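Local atomic coordinates of P22 protein (Trypanosoma brucei, PDB entry 3JV1), a protein that probably serves as a mitochondrial accessory factor for RNA editing, specific for the cytochrome oxidase subunit II transcript, and belongs to the Mam33 family of trimeric proteins. Residues L7-E18 with Y170-V181. Sequence-based numbering, arbitrary orientation.
Sequences LSEATLRELEDE and YEEWLSSINKFV
L174 packs against both E14 and L15, at the middle of an antiparallel pair of helices whose axes approach to 8.6 Å with 157° between their directions. Its methyls CD1 and CD2 straddle the aliphatic part of E14, each 3.6 Å from E14 CG, and CD1 alone also reaches L15 CA, at 3.6 Å. L15 and L174 run alongside in opposite directions, with L15 CG 4.0 Å from L174 CB. Further along, T11 CG2 meets I177 CG2 at 4.0 Å, and L7 CD2 lies 3.5 Å from V181 CG2.

One polar group lies at Y170, whose OH donates a 2.7 Å hydrogen bond to E14 OE2, on the anti side of the carboxylate and 25° out of its plane; a bend in the E14 chain (chi2 54°) brings the acid to the ring edge. R21 salt-bridges the same OE2. The E18 carboxylate, also at this edge, stands almost perpendicular to the ring plane. R21 also pairs with E18 OE1, probably offsetting both charges, while Q167 NE2 bridges E18 OE2 and the nearby E171 OE1. At the other end N178 sits against S8 and T11, its CB 3.3 Å from T11 OG1.

Antiparallel coiled-coil pairing of the terminal helices, here 2-18 and 152-181, is a feature of the Mam33/p32 fold. A neighbouring subunit packs against this pair: W173 NE1 hydrogen-bonds to V101 O and F180 meets F103 edge-to-face, both on that subunit's strand 95-104, and A10 packs on S140 of its helix 135-146.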
loop_
_atom_site.group_PDB
_atom_site.type_symbol
_atom_site.label_atom_id
_atom_site.label_comp_id
_atom_site.label_asym_id
_atom_site.label_seq_id
_atom_site.Cartn_x
_atom_site.Cartn_y
_atom_site.Cartn_z
ATOM N N LEU A 7 16.153 30.263 -2.375
ATOM C CA LEU A 7 14.933 29.487 -2.585
ATOM C C LEU A 7 13.733 30.413 -2.692
ATOM O O LEU A 7 12.796 30.155 -3.455
ATOM C CB LEU A 7 14.718 28.474 -1.450
ATOM C CG LEU A 7 13.491 27.566 -1.625
ATOM C CD1 LEU A 7 13.488 26.969 -3.035
ATOM C CD2 LEU A 7 13.503 26.457 -0.577
ATOM N N SER A 8 13.762 31.496 -1.919
ATOM C CA SER A 8 12.686 32.481 -1.950
ATOM C C SER A 8 12.627 33.129 -3.337
ATOM O O SER A 8 11.559 33.251 -3.932
ATOM C CB SER A 8 12.927 33.560 -0.892
ATOM O OG SER A 8 11.926 34.558 -0.963
ATOM N N GLU A 9 13.785 33.536 -3.848
ATOM C CA GLU A 9 13.871 34.170 -5.165
ATOM C C GLU A 9 13.504 33.205 -6.291
ATOM O O GLU A 9 12.789 33.567 -7.225
ATOM C CB GLU A 9 15.288 34.691 -5.412
ATOM C CG GLU A 9 15.714 35.842 -4.525
ATOM C CD GLU A 9 17.180 36.209 -4.724
ATOM O OE1 GLU A 9 17.566 36.516 -5.871
ATOM O OE2 GLU A 9 17.948 36.189 -3.737
ATOM N N ALA A 10 13.998 31.975 -6.196
ATOM C CA ALA A 10 13.738 30.960 -7.211
ATOM C C ALA A 10 12.253 30.622 -7.345
ATOM O O ALA A 10 11.752 30.467 -8.461
ATOM C CB ALA A 10 14.536 29.698 -6.899
ATOM N N THR A 11 11.547 30.501 -6.223
ATOM C CA THR A 11 10.123 30.180 -6.280
ATOM C C THR A 11 9.316 31.349 -6.853
ATOM O O THR A 11 8.375 31.150 -7.618
ATOM C CB THR A 11 9.568 29.775 -4.882
ATOM O OG1 THR A 11 9.988 30.727 -3.898
ATOM C CG2 THR A 11 10.089 28.389 -4.480
ATOM N N LEU A 12 9.685 32.571 -6.489
ATOM C CA LEU A 12 8.988 33.740 -6.996
ATOM C C LEU A 12 9.196 33.821 -8.509
ATOM O O LEU A 12 8.258 34.069 -9.260
ATOM C CB LEU A 12 9.513 35.010 -6.323
ATOM C CG LEU A 12 8.855 36.313 -6.784
ATOM C CD1 LEU A 12 7.347 36.214 -6.594
ATOM C CD2 LEU A 12 9.427 37.495 -6.000
ATOM N N ARG A 13 10.429 33.602 -8.948
ATOM C CA ARG A 13 10.751 33.636 -10.370
ATOM C C ARG A 13 9.916 32.613 -11.146
ATOM O O ARG A 13 9.377 32.912 -12.208
ATOM C CB ARG A 13 12.242 33.357 -10.566
ATOM C CG ARG A 13 12.664 33.088 -12.004
ATOM C CD ARG A 13 14.172 32.915 -12.092
ATOM N NE ARG A 13 14.587 32.305 -13.349
ATOM C CZ ARG A 13 15.847 32.020 -13.662
ATOM N NH1 ARG A 13 16.823 32.290 -12.807
ATOM N NH2 ARG A 13 16.128 31.460 -14.827
ATOM N N GLU A 14 9.809 31.404 -10.613
ATOM C CA GLU A 14 9.042 30.365 -11.279
ATOM C C GLU A 14 7.571 30.742 -11.330
ATOM O O GLU A 14 6.929 30.583 -12.361
ATOM C CB GLU A 14 9.243 29.025 -10.570
ATOM C CG GLU A 14 8.441 27.853 -11.138
ATOM C CD GLU A 14 8.640 27.628 -12.633
ATOM O OE1 GLU A 14 9.561 28.232 -13.229
ATOM O OE2 GLU A 14 7.867 26.830 -13.208
ATOM N N LEU A 15 7.043 31.268 -10.228
ATOM C CA LEU A 15 5.638 31.669 -10.174
ATOM C C LEU A 15 5.360 32.720 -11.248
ATOM O O LEU A 15 4.349 32.653 -11.951
ATOM C CB LEU A 15 5.291 32.254 -8.797
ATOM C CG LEU A 15 3.913 31.944 -8.191
ATOM C CD1 LEU A 15 3.575 33.013 -7.160
ATOM C CD2 LEU A 15 2.835 31.902 -9.267
ATOM N N GLU A 16 6.258 33.692 -11.369
ATOM C CA GLU A 16 6.095 34.744 -12.364
ATOM C C GLU A 16 6.213 34.189 -13.772
ATOM O O GLU A 16 5.420 34.542 -14.638
ATOM C CB GLU A 16 7.131 35.852 -12.157
ATOM C CG GLU A 16 6.996 36.574 -10.828
ATOM C CD GLU A 16 8.002 37.700 -10.660
ATOM O OE1 GLU A 16 9.225 37.444 -10.771
ATOM O OE2 GLU A 16 7.570 38.847 -10.414
ATOM N N ASP A 17 7.195 33.321 -14.006
ATOM C CA ASP A 17 7.372 32.738 -15.338
ATOM C C ASP A 17 6.191 31.846 -15.717
ATOM O O ASP A 17 5.630 31.977 -16.798
ATOM C CB ASP A 17 8.667 31.918 -15.413
ATOM C CG ASP A 17 9.910 32.773 -15.280
ATOM O OD1 ASP A 17 9.782 34.016 -15.274
ATOM O OD2 ASP A 17 11.017 32.200 -15.182
ATOM N N GLU A 18 5.826 30.939 -14.821
ATOM C CA GLU A 18 4.712 30.022 -15.046
ATOM C C GLU A 18 3.462 30.747 -15.559
ATOM O O GLU A 18 2.878 30.353 -16.568
ATOM C CB GLU A 18 4.392 29.281 -13.747
ATOM C CG GLU A 18 3.149 28.408 -13.790
ATOM C CD GLU A 18 3.232 27.258 -14.783
ATOM O OE1 GLU A 18 4.322 26.993 -15.336
ATOM O OE2 GLU A 18 2.188 26.603 -15.002
ATOM N N TYR A 170 -0.140 23.697 -8.460
ATOM C CA TYR A 170 1.266 23.978 -8.717
ATOM C C TYR A 170 1.621 25.411 -8.358
ATOM O O TYR A 170 2.653 25.659 -7.749
ATOM C CB TYR A 170 1.614 23.742 -10.187
ATOM C CG TYR A 170 3.043 24.109 -10.503
ATOM C CD1 TYR A 170 4.097 23.528 -9.799
ATOM C CD2 TYR A 170 3.347 25.040 -11.499
ATOM C CE1 TYR A 170 5.417 23.859 -10.074
ATOM C CE2 TYR A 170 4.672 25.380 -11.785
ATOM C CZ TYR A 170 5.698 24.784 -11.066
ATOM O OH TYR A 170 7.007 25.106 -11.327
ATOM N N GLU A 171 0.768 26.354 -8.742
ATOM C CA GLU A 171 1.023 27.757 -8.439
ATOM C C GLU A 171 0.878 28.033 -6.948
ATOM O O GLU A 171 1.593 28.860 -6.395
ATOM C CB GLU A 171 0.065 28.659 -9.218
ATOM C CG GLU A 171 0.164 28.490 -10.718
ATOM C CD GLU A 171 -0.709 29.470 -11.475
ATOM O OE1 GLU A 171 -1.008 29.202 -12.660
ATOM O OE2 GLU A 171 -1.082 30.510 -10.891
ATOM N N GLU A 172 -0.057 27.349 -6.304
ATOM C CA GLU A 172 -0.271 27.533 -4.878
ATOM C C GLU A 172 0.934 26.925 -4.150
ATOM O O GLU A 172 1.364 27.418 -3.106
ATOM C CB GLU A 172 -1.578 26.852 -4.472
ATOM C CG GLU A 172 -2.118 27.248 -3.113
ATOM C CD GLU A 172 -1.546 26.412 -1.999
ATOM O OE1 GLU A 172 -1.325 25.205 -2.237
ATOM O OE2 GLU A 172 -1.333 26.955 -0.889
ATOM N N TRP A 173 1.480 25.860 -4.734
ATOM C CA TRP A 173 2.656 25.169 -4.206
ATOM C C TRP A 173 3.832 26.154 -4.190
ATOM O O TRP A 173 4.474 26.351 -3.165
ATOM C CB TRP A 173 2.966 23.971 -5.107
ATOM C CG TRP A 173 4.185 23.163 -4.748
ATOM C CD1 TRP A 173 4.269 22.169 -3.820
ATOM C CD2 TRP A 173 5.466 23.224 -5.388
ATOM N NE1 TRP A 173 5.515 21.595 -3.850
ATOM C CE2 TRP A 173 6.271 22.226 -4.804
ATOM C CE3 TRP A 173 6.008 24.027 -6.402
ATOM C CZ2 TRP A 173 7.597 22.003 -5.201
ATOM C CZ3 TRP A 173 7.327 23.808 -6.797
ATOM C CH2 TRP A 173 8.106 22.802 -6.196
ATOM N N LEU A 174 4.093 26.789 -5.326
ATOM C CA LEU A 174 5.182 27.767 -5.440
ATOM C C LEU A 174 5.030 28.900 -4.428
ATOM O O LEU A 174 5.977 29.257 -3.729
ATOM C CB LEU A 174 5.214 28.369 -6.846
ATOM C CG LEU A 174 5.593 27.452 -8.011
ATOM C CD1 LEU A 174 5.312 28.146 -9.341
ATOM C CD2 LEU A 174 7.062 27.083 -7.895
ATOM N N SER A 175 3.826 29.458 -4.364
ATOM C CA SER A 175 3.521 30.560 -3.461
ATOM C C SER A 175 3.664 30.209 -1.986
ATOM O O SER A 175 4.222 30.984 -1.208
ATOM C CB SER A 175 2.103 31.058 -3.709
ATOM O OG SER A 175 1.772 32.082 -2.788
ATOM N N SER A 176 3.151 29.052 -1.589
ATOM C CA SER A 176 3.247 28.667 -0.188
ATOM C C SER A 176 4.689 28.364 0.223
ATOM O O SER A 176 5.082 28.648 1.358
ATOM C CB SER A 176 2.312 27.480 0.121
ATOM O OG SER A 176 2.526 26.394 -0.756
ATOM N N ILE A 177 5.489 27.805 -0.684
ATOM C CA ILE A 177 6.879 27.518 -0.341
ATOM C C ILE A 177 7.642 28.832 -0.231
ATOM O O ILE A 177 8.498 28.989 0.631
ATOM C CB ILE A 177 7.565 26.595 -1.382
ATOM C CG1 ILE A 177 6.951 25.194 -1.316
ATOM C CG2 ILE A 177 9.062 26.490 -1.088
ATOM C CD1 ILE A 177 7.432 24.265 -2.404
ATOM N N ASN A 178 7.311 29.776 -1.108
ATOM C CA ASN A 178 7.933 31.095 -1.101
ATOM C C ASN A 178 7.669 31.787 0.242
ATOM O O ASN A 178 8.582 32.310 0.875
ATOM C CB ASN A 178 7.355 31.945 -2.231
ATOM C CG ASN A 178 7.894 33.358 -2.227
ATOM O OD1 ASN A 178 9.007 33.617 -2.693
ATOM N ND2 ASN A 178 7.111 34.282 -1.683
ATOM N N LYS A 179 6.413 31.788 0.672
ATOM C CA LYS A 179 6.048 32.411 1.941
ATOM C C LYS A 179 6.741 31.710 3.098
ATOM O O LYS A 179 7.236 32.364 4.017
ATOM C CB LYS A 179 4.533 32.351 2.155
ATOM C CG LYS A 179 3.712 33.078 1.100
ATOM C CD LYS A 179 2.224 32.946 1.390
ATOM C CE LYS A 179 1.377 33.448 0.231
ATOM N NZ LYS A 179 1.594 34.894 -0.053
ATOM N N PHE A 180 6.778 30.380 3.041
ATOM C CA PHE A 180 7.400 29.561 4.080
ATOM C C PHE A 180 8.882 29.875 4.251
ATOM O O PHE A 180 9.371 30.044 5.364
ATOM C CB PHE A 180 7.244 28.072 3.741
ATOM C CG PHE A 180 7.698 27.147 4.834
ATOM C CD1 PHE A 180 6.924 26.970 5.979
ATOM C CD2 PHE A 180 8.896 26.448 4.719
ATOM C CE1 PHE A 180 7.336 26.107 6.991
ATOM C CE2 PHE A 180 9.318 25.588 5.719
ATOM C CZ PHE A 180 8.534 25.415 6.862
ATOM N N VAL A 181 9.593 29.949 3.136
ATOM C CA VAL A 181 11.023 30.223 3.156
ATOM C C VAL A 181 11.331 31.697 3.425
ATOM O O VAL A 181 12.487 32.082 3.610
ATOM C CB VAL A 181 11.663 29.772 1.828
ATOM C CG1 VAL A 181 13.152 30.050 1.838
ATOM C CG2 VAL A 181 11.418 28.281 1.634
#